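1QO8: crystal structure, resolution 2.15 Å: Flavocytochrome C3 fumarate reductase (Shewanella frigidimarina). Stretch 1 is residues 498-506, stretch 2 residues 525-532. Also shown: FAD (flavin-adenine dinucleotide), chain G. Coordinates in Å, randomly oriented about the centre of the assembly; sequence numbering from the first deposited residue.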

# COMPACT_ATOMS: atom_id res chain seq x y z
N ILE A 498 13.42 -9.24 -7.27
CA ILE A 498 13.07 -7.84 -7.00
C ILE A 498 14.25 -6.98 -7.32
O ILE A 498 15.41 -7.23 -6.96
N HIS A 499 14.08 -5.88 -7.98
CA HIS A 499 15.09 -5.03 -8.48
C HIS A 499 14.83 -3.60 -8.11
O HIS A 499 15.87 -2.97 -7.85
N HIS A 500 13.62 -3.05 -8.10
CA HIS A 500 13.63 -1.59 -7.86
C HIS A 500 12.22 -1.38 -7.30
O HIS A 500 11.26 -1.95 -7.83
N THR A 501 12.04 -0.57 -6.25
CA THR A 501 10.69 -0.22 -5.86
C THR A 501 10.34 1.20 -6.23
O THR A 501 10.78 2.12 -5.55
N MET A 502 9.61 1.41 -7.32
CA MET A 502 9.21 2.70 -7.79
C MET A 502 8.35 3.42 -6.75
O MET A 502 8.41 4.67 -6.80
N GLY A 503 7.53 2.75 -5.96
CA GLY A 503 6.70 3.50 -5.06
C GLY A 503 7.54 3.96 -3.85
O GLY A 503 8.66 3.44 -3.62
N GLY A 504 7.01 4.93 -3.13
CA GLY A 504 7.72 5.34 -1.90
C GLY A 504 6.95 6.54 -1.29
O GLY A 504 5.79 6.74 -1.57
N VAL A 505 7.68 7.35 -0.62
CA VAL A 505 7.21 8.56 0.13
C VAL A 505 6.74 9.55 -0.88
O VAL A 505 7.40 9.79 -1.91
N ALA A 506 5.57 10.18 -0.69
CA ALA A 506 5.19 11.27 -1.57
C ALA A 506 6.03 12.52 -1.35
O ALA A 506 6.32 13.03 -0.26
N PHE A 525 12.52 16.11 4.07
CA PHE A 525 12.75 16.08 2.61
C PHE A 525 13.14 14.67 2.18
O PHE A 525 13.49 13.87 3.04
N ALA A 526 13.13 14.34 0.89
CA ALA A 526 13.50 12.97 0.51
C ALA A 526 13.91 12.99 -0.98
O ALA A 526 13.48 13.88 -1.71
N ALA A 527 14.78 12.06 -1.32
CA ALA A 527 15.25 11.88 -2.69
C ALA A 527 15.68 10.46 -2.99
O ALA A 527 16.09 9.74 -2.07
N GLY A 528 15.41 9.98 -4.22
CA GLY A 528 16.05 8.75 -4.66
C GLY A 528 14.98 7.66 -4.67
O GLY A 528 13.82 8.03 -4.64
N GLU A 529 15.34 6.38 -4.47
CA GLU A 529 14.32 5.33 -4.59
C GLU A 529 13.38 5.33 -3.40
O GLU A 529 12.33 4.62 -3.40
N VAL A 530 13.78 5.92 -2.25
CA VAL A 530 12.87 6.06 -1.12
C VAL A 530 11.52 6.71 -1.46
O VAL A 530 10.47 6.52 -0.84
N THR A 531 11.46 7.54 -2.45
CA THR A 531 10.40 8.39 -2.97
C THR A 531 9.60 7.68 -4.06
O THR A 531 10.08 6.75 -4.72
N GLY A 532 8.30 8.00 -4.19
CA GLY A 532 7.48 7.35 -5.21
C GLY A 532 7.10 8.34 -6.26
O GLY A 532 7.31 9.56 -5.98

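The most unusual feature is how much of this contact rests on one carboxylate. Glu529 starts sideways, but its chain extends (chi1 t, chi2 t) until OE2 accepts a hydrogen bond from the backbone Thr501 N (2.8 Å, 165° at the hydrogen). On the way it crosses the face of His500, whose chi1 is t: Glu529 CG lies 3.6 Å from the ring centroid, 26° off the ring normal, a CH-pi contact. His500 ND1 is 3.4 Å from Glu529 OE1, but the angle is too poor for a hydrogen bond; water 1 links them instead, 3.0 Å from ND1 and 2.8 Å from OE1, and also donates to His499 O at 2.7 Å. FAD completes the site: its O3' donates to Glu529 OE1 (2.8 Å), while Glu529 N donates to FAD O2P (2.9 Å).

Thr501, chi1 p, donates from OG1 to water 2 (3.1 Å), which in turn donates to Gly503 O and Glu529 O, each at 2.7 Å.

Farther along, Val505 points sideways with chi1 off-well at 112°, and its CG1 meets Ala526 CB, which points toward it, at 3.6 Å. Backbone bonds frame this packing: Val505 N to Val530 O (2.9 Å) and Gly532 N to Val505 O (3.0 Å). Gly504 fits closely here, since an ideal CB would lie 2.0 Å from Val530 O.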

# COMPACT_ATOMS: atom_id res chain seq x y z
CB ILE A 498 12.54 -7.68 -5.52
CG1 ILE A 498 11.18 -8.48 -5.60
CG2 ILE A 498 12.18 -6.23 -5.28
CD1 ILE A 498 10.82 -9.09 -4.29
CB HIS A 499 15.06 -5.19 -10.07
CG HIS A 499 16.18 -4.39 -10.67
ND1 HIS A 499 17.47 -4.85 -10.48
CD2 HIS A 499 16.26 -3.28 -11.42
CE1 HIS A 499 18.34 -4.00 -11.09
NE2 HIS A 499 17.62 -3.03 -11.60
CB HIS A 500 13.82 -0.77 -9.10
CG HIS A 500 13.82 0.74 -8.88
ND1 HIS A 500 14.92 1.43 -8.58
CD2 HIS A 500 12.74 1.63 -8.89
CE1 HIS A 500 14.64 2.75 -8.47
NE2 HIS A 500 13.33 2.89 -8.60
CB THR A 501 10.53 -0.42 -4.31
OG1 THR A 501 11.52 0.34 -3.62
CG2 THR A 501 10.84 -1.86 -4.01
CB MET A 502 8.24 2.66 -9.04
CG MET A 502 8.88 2.19 -10.38
SD MET A 502 9.44 0.49 -10.55
CE MET A 502 7.94 -0.48 -10.55
CB VAL A 505 8.49 8.84 0.91
CG1 VAL A 505 9.27 10.10 0.56
CG2 VAL A 505 8.38 8.40 2.32
CB ALA A 506 3.71 11.65 -1.40
CB PHE A 525 13.85 17.06 2.20
CG PHE A 525 13.55 18.50 2.62
CD1 PHE A 525 13.85 18.92 3.91
CD2 PHE A 525 12.91 19.35 1.77
CE1 PHE A 525 13.52 20.19 4.33
CE2 PHE A 525 12.57 20.65 2.18
CZ PHE A 525 12.90 21.07 3.47
CB ALA A 526 12.39 11.98 0.79
CB ALA A 527 16.40 12.85 -2.99
CB GLU A 529 14.98 3.94 -4.61
CG GLU A 529 14.16 2.77 -5.18
CD GLU A 529 15.00 1.53 -5.35
OE1 GLU A 529 16.28 1.62 -5.50
OE2 GLU A 529 14.48 0.39 -5.25
CB VAL A 530 13.52 6.75 0.09
CG1 VAL A 530 13.72 8.24 -0.08
CG2 VAL A 530 12.62 6.41 1.30
CB THR A 531 11.25 9.54 -3.54
OG1 THR A 531 11.43 10.66 -2.63
CG2 THR A 531 11.11 9.79 -4.96
PA FAD G . 20.75 3.61 -2.33
O1A FAD G . 21.91 3.77 -3.26
O2A FAD G . 20.28 2.39 -2.00
O5B FAD G . 21.41 3.99 -0.95
C5B FAD G . 20.63 4.18 0.30
C4B FAD G . 21.67 4.32 1.51
O4B FAD G . 20.78 4.51 2.71
C3B FAD G . 22.38 2.96 1.81
O3B FAD G . 23.73 2.88 1.74
C2B FAD G . 21.60 2.36 3.04
O2B FAD G . 22.40 1.54 3.93
C1B FAD G . 21.31 3.62 3.77
N9A FAD G . 20.17 3.50 4.69
C8A FAD G . 19.01 2.79 4.53
N7A FAD G . 18.26 2.82 5.59
C5A FAD G . 18.95 3.59 6.52
C6A FAD G . 18.70 3.92 7.92
N6A FAD G . 17.64 3.55 8.58
N1A FAD G . 19.63 4.73 8.48
C2A FAD G . 20.81 5.08 7.85
N3A FAD G . 21.13 4.80 6.57
C4A FAD G . 20.17 4.03 5.99
N1 FAD G . 19.20 2.57 -12.15
C2 FAD G . 19.57 3.32 -13.15
O2 FAD G . 19.08 4.34 -13.52
N3 FAD G . 20.70 3.01 -13.97
C4 FAD G . 21.38 1.84 -13.63
O4 FAD G . 22.31 1.49 -14.30
C4X FAD G . 20.90 0.98 -12.55
N5 FAD G . 21.52 -0.17 -12.27
C5X FAD G . 21.14 -0.94 -11.23
C6 FAD G . 21.85 -2.12 -10.99
C7 FAD G . 21.49 -2.92 -9.93
C7M FAD G . 22.20 -4.20 -9.60
C8 FAD G . 20.41 -2.49 -9.07
C8M FAD G . 20.06 -3.31 -7.87
C9 FAD G . 19.74 -1.31 -9.29
C9A FAD G . 20.07 -0.51 -10.35
N10 FAD G . 19.43 0.70 -10.69
C10 FAD G . 19.80 1.44 -11.75
C1' FAD G . 18.59 1.40 -9.68
C2' FAD G . 19.40 2.57 -9.03
O2' FAD G . 20.72 1.95 -8.89
C3' FAD G . 18.87 2.69 -7.58
O3' FAD G . 17.47 2.99 -7.57
C4' FAD G . 19.40 4.06 -7.03
O4' FAD G . 20.85 3.86 -6.94
C5' FAD G . 18.85 4.16 -5.56
O5' FAD G . 19.73 5.30 -4.94
P FAD G . 19.47 5.87 -3.53
O1P FAD G . 20.50 6.95 -3.37
O2P FAD G . 18.10 6.16 -3.55
O3P FAD G . 19.60 4.71 -2.67
O HOH W 1 16.84 -0.50 -7.21
O HOH W 2 10.81 2.86 -2.01